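Local atomic coordinates of SidF, inhibitor of growth family, member 3 (PDB entry 4FYE), a protein that hydrolyses phosphoinositides as a Legionella phosphatase, probably removing the 3-phosphate of phosphatidylinositol 3,4,5-trisphosphate. Residues 18-23 with 39-44; 443-448 with 629-634; 595-600 with 672-677. The protein carries 1 engineered substitution. One frame throughout, in Å; residues are numbered along the deposited sequence.

Interaction 1 of 3, residues 18-23 with 39-44; sequences SDLEPV and QVFKDP
An isolated antiparallel beta bridge lays the loop after helix 9-16 against strand 39-42, an outermost strand of the six-stranded mixed sheet. Pro22 and Phe41 form its non-hydrogen-bonded pair, their CA atoms 4.4 Å apart, with a backbone bond on either side. Lys42 N donates a hydrogen bond to Glu21 O, 2.7 Å away and nearly along the C=O axis; Val23 N reaches Val40 O at 3.1 Å from above the carbonyl plane. Glu21 O also lies 3.2 Å from Phe41 CA, a CA-H...O contact that adds to the backbone pairing. Strand 50-55 pairs with the other edge of strand 39-42, so the loop bridges the edge of strand 39-42 opposite strand 50-55.

Side chains fill in around this backbone core. Leu20, with CG anti to the carbonyl carbon (chi1 -54°), crosses Phe41 at about a right angle, and its CD2 rests 3.6 Å from Pro44 CB. Farther along the bridge, Val23 CG2 presses on the strand backbone, 3.3 Å from Phe41 C. The extended chains of Glu21 and Lys42 run side by side and point the same way across the exposed surface. Their ends meet in a salt bridge in which Lys42 NZ approaches Glu21 OE1 at 2.8 Å from above the carboxylate plane.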
loop_
_atom_site.group_PDB
_atom_site.type_symbol
_atom_site.label_atom_id
_atom_site.label_comp_id
_atom_site.label_asym_id
_atom_site.label_seq_id
_atom_site.Cartn_x
_atom_site.Cartn_y
_atom_site.Cartn_z
ATOM N N SER A 18 20.101 -12.567 -3.136
ATOM C CA SER A 18 21.363 -13.290 -3.335
ATOM C C SER A 18 22.286 -12.488 -4.271
ATOM O O SER A 18 22.089 -11.268 -4.457
ATOM C CB SER A 18 21.099 -14.703 -3.899
ATOM O OG SER A 18 20.527 -14.615 -5.200
ATOM N N ASP A 19 23.272 -13.170 -4.865
ATOM C CA ASP A 19 24.261 -12.485 -5.660
ATOM C C ASP A 19 23.722 -12.173 -7.023
ATOM O O ASP A 19 23.552 -13.080 -7.821
ATOM C CB ASP A 19 25.561 -13.291 -5.762
ATOM C CG ASP A 19 26.733 -12.573 -5.089
ATOM O OD1 ASP A 19 26.482 -11.757 -4.174
ATOM O OD2 ASP A 19 27.904 -12.800 -5.471
ATOM N N LEU A 20 23.465 -10.897 -7.304
ATOM C CA LEU A 20 22.848 -10.541 -8.590
ATOM C C LEU A 20 23.789 -9.916 -9.596
ATOM O O LEU A 20 24.850 -9.361 -9.214
ATOM C CB LEU A 20 21.660 -9.602 -8.377
ATOM C CG LEU A 20 20.590 -10.098 -7.394
ATOM C CD1 LEU A 20 19.794 -8.888 -6.911
ATOM C CD2 LEU A 20 19.655 -11.131 -8.017
ATOM N N GLU A 21 23.384 -9.973 -10.874
ATOM C CA GLU A 21 24.204 -9.447 -11.971
ATOM C C GLU A 21 24.043 -7.943 -12.080
ATOM O O GLU A 21 22.932 -7.480 -12.305
ATOM C CB GLU A 21 23.852 -10.071 -13.327
ATOM C CG GLU A 21 24.630 -9.469 -14.509
ATOM C CD GLU A 21 24.773 -10.400 -15.732
ATOM O OE1 GLU A 21 25.029 -9.881 -16.847
ATOM O OE2 GLU A 21 24.647 -11.648 -15.607
ATOM N N PRO A 22 25.167 -7.186 -11.963
ATOM C CA PRO A 22 25.179 -5.726 -12.168
ATOM C C PRO A 22 24.614 -5.287 -13.534
ATOM O O PRO A 22 24.681 -6.036 -14.499
ATOM C CB PRO A 22 26.682 -5.375 -12.044
ATOM C CG PRO A 22 27.265 -6.435 -11.148
ATOM C CD PRO A 22 26.484 -7.688 -11.483
ATOM N N VAL A 23 24.028 -4.092 -13.569
ATOM C CA VAL A 23 23.552 -3.414 -14.770
ATOM C C VAL A 23 24.254 -2.050 -14.849
ATOM O O VAL A 23 24.238 -1.282 -13.869
ATOM C CB VAL A 23 22.061 -3.087 -14.691
ATOM C CG1 VAL A 23 21.575 -2.473 -15.988
ATOM C CG2 VAL A 23 21.241 -4.308 -14.307
ATOM N N GLN A 39 22.214 0.793 -6.069
ATOM C CA GLN A 39 22.826 -0.084 -7.003
ATOM C C GLN A 39 21.783 -0.854 -7.772
ATOM O O GLN A 39 20.746 -1.240 -7.224
ATOM C CB GLN A 39 23.775 -0.965 -6.254
ATOM C CG GLN A 39 24.812 -0.077 -5.580
ATOM C CD GLN A 39 26.095 -0.836 -5.433
ATOM O OE1 GLN A 39 26.125 -1.881 -4.770
ATOM N NE2 GLN A 39 27.143 -0.380 -6.134
ATOM N N VAL A 40 22.056 -1.027 -9.051
ATOM C CA VAL A 40 21.125 -1.620 -9.961
ATOM C C VAL A 40 21.622 -2.941 -10.529
ATOM O O VAL A 40 22.812 -3.111 -10.842
ATOM C CB VAL A 40 20.794 -0.649 -11.093
ATOM C CG1 VAL A 40 19.575 -1.141 -11.862
ATOM C CG2 VAL A 40 20.495 0.714 -10.508
ATOM N N PHE A 41 20.686 -3.860 -10.686
ATOM C CA PHE A 41 21.024 -5.253 -10.915
ATOM C C PHE A 41 19.961 -5.936 -11.795
ATOM O O PHE A 41 18.835 -5.423 -11.974
ATOM C CB PHE A 41 21.017 -5.979 -9.578
ATOM C CG PHE A 41 22.097 -5.552 -8.611
ATOM C CD1 PHE A 41 23.418 -5.971 -8.786
ATOM C CD2 PHE A 41 21.770 -4.804 -7.457
ATOM C CE1 PHE A 41 24.409 -5.617 -7.873
ATOM C CE2 PHE A 41 22.753 -4.433 -6.556
ATOM C CZ PHE A 41 24.088 -4.846 -6.757
ATOM N N LYS A 42 20.265 -7.124 -12.318
ATOM C CA LYS A 42 19.283 -7.800 -13.202
ATOM C C LYS A 42 18.367 -8.608 -12.324
ATOM O O LYS A 42 18.809 -9.107 -11.290
ATOM C CB LYS A 42 19.970 -8.702 -14.213
ATOM C CG LYS A 42 20.662 -7.986 -15.379
ATOM C CD LYS A 42 20.992 -9.038 -16.450
ATOM C CE LYS A 42 22.098 -8.656 -17.432
ATOM N NZ LYS A 42 22.554 -9.856 -18.234
ATOM N N ASP A 43 17.090 -8.721 -12.694
ATOM C CA ASP A 43 16.183 -9.579 -11.924
ATOM C C ASP A 43 16.648 -11.032 -12.020
ATOM O O ASP A 43 16.997 -11.505 -13.106
ATOM C CB ASP A 43 14.753 -9.423 -12.399
ATOM C CG ASP A 43 13.758 -10.101 -11.477
ATOM O OD1 ASP A 43 13.572 -11.339 -11.634
ATOM O OD2 ASP A 43 13.194 -9.410 -10.583
ATOM N N PRO A 44 16.711 -11.736 -10.883
ATOM C CA PRO A 44 17.243 -13.104 -10.919
ATOM C C PRO A 44 16.320 -14.061 -11.646
ATOM O O PRO A 44 16.682 -15.225 -11.870
ATOM C CB PRO A 44 17.294 -13.518 -9.444
ATOM C CG PRO A 44 16.288 -12.641 -8.755
ATOM C CD PRO A 44 16.228 -11.351 -9.540
#

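Interaction 2 of 3, residues 443-448 with 629-634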
loop_
_atom_site.group_PDB
_atom_site.type_symbol
_atom_site.label_atom_id
_atom_site.label_comp_id
_atom_site.label_asym_id
_atom_site.label_seq_id
_atom_site.Cartn_x
_atom_site.Cartn_y
_atom_site.Cartn_z
ATOM N N ARG A 443 -19.147 0.575 11.420
ATOM C CA ARG A 443 -19.321 -0.708 10.750
ATOM C C ARG A 443 -18.007 -1.533 10.754
ATOM O O ARG A 443 -17.971 -2.675 11.275
ATOM C CB ARG A 443 -19.763 -0.444 9.325
ATOM C CG ARG A 443 -19.946 -1.687 8.443
ATOM C CD ARG A 443 -20.984 -1.363 7.378
ATOM N NE ARG A 443 -21.153 -2.459 6.455
ATOM C CZ ARG A 443 -20.436 -2.635 5.353
ATOM N NH1 ARG A 443 -19.517 -1.747 5.012
ATOM N NH2 ARG A 443 -20.692 -3.689 4.567
ATOM N N PHE A 444 -16.940 -0.942 10.194
ATOM C CA PHE A 444 -15.613 -1.584 10.125
ATOM C C PHE A 444 -15.167 -2.071 11.506
ATOM O O PHE A 444 -14.751 -3.213 11.675
ATOM C CB PHE A 444 -14.611 -0.586 9.535
ATOM C CG PHE A 444 -13.183 -1.076 9.509
ATOM C CD1 PHE A 444 -12.712 -1.829 8.450
ATOM C CD2 PHE A 444 -12.312 -0.758 10.552
ATOM C CE1 PHE A 444 -11.393 -2.264 8.423
ATOM C CE2 PHE A 444 -11.007 -1.167 10.528
ATOM C CZ PHE A 444 -10.539 -1.932 9.459
ATOM N N VAL A 445 -15.306 -1.240 12.524
ATOM C CA VAL A 445 -14.886 -1.686 13.824
ATOM C C VAL A 445 -15.672 -2.931 14.221
ATOM O O VAL A 445 -15.092 -3.951 14.651
ATOM C CB VAL A 445 -14.920 -0.546 14.869
ATOM C CG1 VAL A 445 -14.824 -1.097 16.287
ATOM C CG2 VAL A 445 -13.761 0.428 14.625
ATOM N N ASN A 446 -16.992 -2.898 14.044
ATOM C CA ASN A 446 -17.812 -4.085 14.389
ATOM C C ASN A 446 -17.362 -5.336 13.589
ATOM O O ASN A 446 -17.211 -6.439 14.132
ATOM C CB ASN A 446 -19.274 -3.823 14.094
ATOM C CG ASN A 446 -19.907 -2.874 15.050
ATOM O OD1 ASN A 446 -19.531 -2.798 16.235
ATOM N ND2 ASN A 446 -20.918 -2.139 14.554
ATOM N N GLN A 447 -17.137 -5.158 12.301
ATOM C CA GLN A 447 -16.760 -6.315 11.476
ATOM C C GLN A 447 -15.504 -6.969 12.000
ATOM O O GLN A 447 -15.478 -8.169 12.224
ATOM C CB GLN A 447 -16.514 -5.887 10.055
ATOM C CG GLN A 447 -17.725 -5.241 9.426
ATOM C CD GLN A 447 -17.466 -4.767 8.008
ATOM O OE1 GLN A 447 -16.526 -4.024 7.735
ATOM N NE2 GLN A 447 -18.305 -5.213 7.095
ATOM N N MET A 448 -14.485 -6.151 12.237
ATOM C CA MET A 448 -13.149 -6.624 12.583
ATOM C C MET A 448 -13.215 -7.186 13.967
ATOM O O MET A 448 -12.542 -8.150 14.291
ATOM C CB MET A 448 -12.123 -5.452 12.555
ATOM C CG MET A 448 -11.857 -4.863 11.169
ATOM S SD MET A 448 -11.046 -6.081 10.106
ATOM C CE MET A 448 -9.338 -6.032 10.698
ATOM N N THR A 629 -2.743 1.903 11.907
ATOM C CA THR A 629 -1.683 0.873 11.997
ATOM C C THR A 629 -2.163 -0.353 12.733
ATOM O O THR A 629 -1.871 -1.468 12.302
ATOM C CB THR A 629 -0.440 1.372 12.736
ATOM O OG1 THR A 629 0.072 2.490 12.028
ATOM C CG2 THR A 629 0.664 0.291 12.757
ATOM N N LEU A 630 -2.967 -0.147 13.790
ATOM C CA LEU A 630 -3.412 -1.236 14.620
ATOM C C LEU A 630 -4.302 -2.086 13.817
ATOM O O LEU A 630 -4.088 -3.302 13.693
ATOM C CB LEU A 630 -4.092 -0.733 15.881
ATOM C CG LEU A 630 -2.982 -0.168 16.771
ATOM C CD1 LEU A 630 -3.434 0.763 17.927
ATOM C CD2 LEU A 630 -2.145 -1.333 17.278
ATOM N N MET A 631 -5.269 -1.455 13.192
ATOM C CA MET A 631 -6.235 -2.211 12.387
ATOM C C MET A 631 -5.542 -2.890 11.200
ATOM O O MET A 631 -5.867 -4.036 10.859
ATOM C CB MET A 631 -7.393 -1.316 11.955
ATOM C CG MET A 631 -8.146 -0.721 13.124
ATOM S SD MET A 631 -8.838 -2.122 14.019
ATOM C CE MET A 631 -10.522 -2.104 13.480
ATOM N N ALA A 632 -4.516 -2.254 10.615
ATOM C CA ALA A 632 -3.901 -2.922 9.440
ATOM C C ALA A 632 -3.142 -4.103 9.965
ATOM O O ALA A 632 -3.181 -5.185 9.405
ATOM C CB ALA A 632 -2.994 -2.001 8.692
ATOM N N SER A 633 -2.470 -3.919 11.086
ATOM C CA SER A 633 -1.731 -5.040 11.676
ATOM C C SER A 633 -2.668 -6.213 12.031
ATOM O O SER A 633 -2.309 -7.402 11.859
ATOM C CB SER A 633 -0.993 -4.530 12.898
ATOM O OG SER A 633 -0.144 -3.465 12.446
ATOM N N LEU A 634 -3.887 -5.878 12.447
ATOM C CA LEU A 634 -4.842 -6.885 12.879
ATOM C C LEU A 634 -5.318 -7.699 11.696
ATOM O O LEU A 634 -5.586 -8.932 11.808
ATOM C CB LEU A 634 -6.058 -6.205 13.441
ATOM C CG LEU A 634 -6.823 -6.780 14.620
ATOM C CD1 LEU A 634 -8.225 -6.210 14.504
ATOM C CD2 LEU A 634 -6.812 -8.293 14.707
#
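Two helices, 438-458 and 626-637, meet through long side chains rather than by close backbone packing: the axes of the two segments stay 12.0 Å apart and cross at 37°. The tight part is the methionine-aromatic cluster around Met631. Met631 meets Phe444 tip to tip, its CB at the ring edge, in plane, 3.9 Å from Phe444 CE2. Bends at chi2 and chi3 turn Met631 SD and CE, and CE comes to 3.8 Å from Met448 CB. Met631 SD stands 5.5 Å from the ring centroid in an oblique Met-aromatic contact. Phe444 CG is anti to the backbone N (chi1 175°), which sends the ring toward the gap, while Met448 CG, one turn later on the same helix, lies over one ring face, offset toward the rim, 3.6 Å above the plane.

Looser contacts lie beside this cluster: Val445 CG2 keeps 4.3 Å from Met631 CE, and Met448 slides past Leu634 in the opposite direction. Neither part has a solvent side, since all five touching residues are buried; strand 402-416 backs Phe444, and Ala609 of helix 590-614 meets Met631. At the loose end Met448 CE touches Leu634 CD1 at 4.0 Å.

Interaction 3 of 3, residues 595-600 with 672-677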
loop_
_atom_site.group_PDB
_atom_site.type_symbol
_atom_site.label_atom_id
_atom_site.label_comp_id
_atom_site.label_asym_id
_atom_site.label_seq_id
_atom_site.Cartn_x
_atom_site.Cartn_y
_atom_site.Cartn_z
ATOM N N ARG A 595 1.005 -20.386 17.661
ATOM C CA ARG A 595 -0.335 -20.364 18.188
ATOM C C ARG A 595 -0.363 -19.256 19.222
ATOM O O ARG A 595 -1.284 -18.455 19.254
ATOM C CB ARG A 595 -0.701 -21.713 18.858
ATOM C CG ARG A 595 -1.099 -22.847 17.919
ATOM C CD ARG A 595 -0.894 -24.191 18.619
ATOM N NE ARG A 595 -1.121 -25.384 17.804
ATOM C CZ ARG A 595 -0.542 -25.642 16.624
ATOM N NH1 ARG A 595 0.282 -24.762 16.056
ATOM N NH2 ARG A 595 -0.807 -26.783 15.990
ATOM N N LEU A 596 0.659 -19.212 20.065
ATOM C CA LEU A 596 0.587 -18.372 21.260
ATOM C C LEU A 596 0.759 -16.885 20.950
ATOM O O LEU A 596 0.239 -16.025 21.669
ATOM C CB LEU A 596 1.616 -18.836 22.288
ATOM C CG LEU A 596 1.181 -20.033 23.154
ATOM C CD1 LEU A 596 0.497 -21.109 22.336
ATOM C CD2 LEU A 596 2.336 -20.625 23.941
ATOM N N GLN A 597 1.482 -16.609 19.873
ATOM C CA GLN A 597 1.765 -15.254 19.420
ATOM C C GLN A 597 0.591 -14.755 18.618
ATOM O O GLN A 597 0.128 -13.633 18.825
ATOM C CB GLN A 597 3.032 -15.234 18.569
ATOM C CG GLN A 597 4.271 -15.746 19.306
ATOM C CD GLN A 597 5.443 -15.981 18.373
ATOM O OE1 GLN A 597 5.259 -16.410 17.228
ATOM N NE2 GLN A 597 6.663 -15.677 18.845
ATOM N N HIS A 598 0.104 -15.599 17.712
ATOM C CA HIS A 598 -1.109 -15.279 16.980
ATOM C C HIS A 598 -2.205 -14.932 17.922
ATOM O O HIS A 598 -2.801 -13.875 17.783
ATOM C CB HIS A 598 -1.574 -16.419 16.086
ATOM C CG HIS A 598 -2.926 -16.154 15.421
ATOM N ND1 HIS A 598 -3.104 -15.183 14.482
ATOM C CD2 HIS A 598 -4.180 -16.761 15.611
ATOM C CE1 HIS A 598 -4.399 -15.186 14.087
ATOM N NE2 HIS A 598 -5.057 -16.143 14.786
ATOM N N PHE A 599 -2.490 -15.789 18.895
ATOM C CA PHE A 599 -3.611 -15.492 19.813
ATOM C C PHE A 599 -3.438 -14.157 20.551
ATOM O O PHE A 599 -4.330 -13.290 20.584
ATOM C CB PHE A 599 -3.828 -16.621 20.842
ATOM C CG PHE A 599 -5.021 -16.402 21.741
ATOM C CD1 PHE A 599 -4.923 -15.603 22.878
ATOM C CD2 PHE A 599 -6.246 -17.003 21.460
ATOM C CE1 PHE A 599 -6.013 -15.406 23.722
ATOM C CE2 PHE A 599 -7.345 -16.808 22.298
ATOM C CZ PHE A 599 -7.227 -16.007 23.425
ATOM N N TYR A 600 -2.289 -14.012 21.177
ATOM C CA TYR A 600 -2.015 -12.831 21.943
ATOM C C TYR A 600 -1.945 -11.541 21.104
ATOM O O TYR A 600 -2.351 -10.463 21.560
ATOM C CB TYR A 600 -0.684 -13.009 22.627
ATOM C CG TYR A 600 -0.340 -11.811 23.406
ATOM C CD1 TYR A 600 0.319 -10.721 22.805
ATOM C CD2 TYR A 600 -0.743 -11.705 24.731
ATOM C CE1 TYR A 600 0.604 -9.580 23.539
ATOM C CE2 TYR A 600 -0.473 -10.576 25.479
ATOM C CZ TYR A 600 0.205 -9.523 24.883
ATOM O OH TYR A 600 0.457 -8.417 25.650
ATOM N N ASP A 672 9.968 -12.444 22.560
ATOM C CA ASP A 672 8.640 -13.037 22.623
ATOM C C ASP A 672 7.983 -13.278 21.283
ATOM O O ASP A 672 7.177 -14.183 21.158
ATOM C CB ASP A 672 7.737 -12.022 23.320
ATOM C CG ASP A 672 7.553 -12.326 24.736
ATOM O OD1 ASP A 672 7.788 -13.501 25.026
ATOM O OD2 ASP A 672 7.190 -11.442 25.557
ATOM N N GLY A 673 8.282 -12.420 20.300
ATOM C CA GLY A 673 7.386 -12.225 19.166
ATOM C C GLY A 673 6.109 -11.469 19.567
ATOM O O GLY A 673 5.158 -11.417 18.806
ATOM N N LEU A 674 6.069 -10.882 20.754
ATOM C CA LEU A 674 4.821 -10.305 21.262
ATOM C C LEU A 674 4.711 -8.773 21.215
ATOM O O LEU A 674 5.657 -8.025 21.532
ATOM C CB LEU A 674 4.586 -10.773 22.696
ATOM C CG LEU A 674 4.380 -12.278 22.959
ATOM C CD1 LEU A 674 4.075 -12.413 24.453
ATOM C CD2 LEU A 674 3.278 -12.916 22.117
ATOM N N TYR A 675 3.531 -8.291 20.863
ATOM C CA TYR A 675 3.379 -6.864 20.623
ATOM C C TYR A 675 3.305 -6.016 21.907
ATOM O O TYR A 675 2.371 -6.182 22.672
ATOM C CB TYR A 675 2.166 -6.639 19.729
ATOM C CG TYR A 675 1.751 -5.207 19.625
ATOM C CD1 TYR A 675 2.413 -4.337 18.731
ATOM C CD2 TYR A 675 0.697 -4.709 20.398
ATOM C CE1 TYR A 675 2.040 -3.032 18.628
ATOM C CE2 TYR A 675 0.324 -3.370 20.305
ATOM C CZ TYR A 675 1.000 -2.555 19.411
ATOM O OH TYR A 675 0.662 -1.240 19.290
ATOM N N THR A 676 4.261 -5.093 22.101
ATOM C CA THR A 676 4.308 -4.153 23.265
ATOM C C THR A 676 3.757 -2.741 22.995
ATOM O O THR A 676 3.481 -1.981 23.928
ATOM C CB THR A 676 5.752 -3.927 23.766
ATOM O OG1 THR A 676 6.567 -3.254 22.757
ATOM C CG2 THR A 676 6.371 -5.241 24.160
ATOM N N GLY A 677 3.600 -2.371 21.731
ATOM C CA GLY A 677 3.261 -0.974 21.421
ATOM C C GLY A 677 4.444 0.004 21.443
ATOM O O GLY A 677 4.316 1.171 21.049
#
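Asp672 O, the best-held polar atom between these segments, is gripped by one hydrogen bond across the contact, where the irregular loop between helices 652-668 and 678-681 lies along the side of helix 590-614. The donor, Gln597 NE2, comes in on a carbonyl lone pair at 2.8 Å with an N-H...O angle of 159°, and the oxygen sits close to the amide plane of the glutamine. The extended Gln597 chain brings NE2 to 3.5 Å from Gly673 CA. Gly673, at a positive phi of 71° that favours glycine, lets the amide lie close to its CA.

Leu674 then turns its isobutyl end to the helix. It crosses both Gln597 and Tyr600 at about a right angle, with CD1 over one face of the Tyr600 ring and CD2 3.9 Å from Gln597 CA. Next on the helix, Asn601 holds the loop backbone at two points, donating from ND2 to Gly673 O and accepting at OD1 from Tyr675 N. Helix 522-583 packs against Tyr600 through Leu572 and Lys576. The carbonyl of Tyr675 meets the Tyr600 ring edge-on, its O in the ring plane and 3.9 Å from CE1.

Overall arrangement
Interactions 2 and 3 belong to one helical region, their centres about 17 Å apart, and they touch where Leu630 CD2 meets Tyr675 OH at 3.5 Å. Their segments alternate along the chain, and helix 590-614 of interaction 3 directly precedes helix 626-637 of interaction 2. Between segments 629-634 and 672-677 lie strand 641-645 and helix 652-668; the turn joining them probably forms a phosphate-binding P-loop, as in cysteine-dependent phosphatases. Helix 652-668 packs on Thr629 and Ala632 and leads into the loop of interaction 3. Interaction 1 stands apart at the edge of the six-stranded sheet, on the protein surface, its centre about 39 Å from that of interaction 2 and about 36 Å from that of interaction 3.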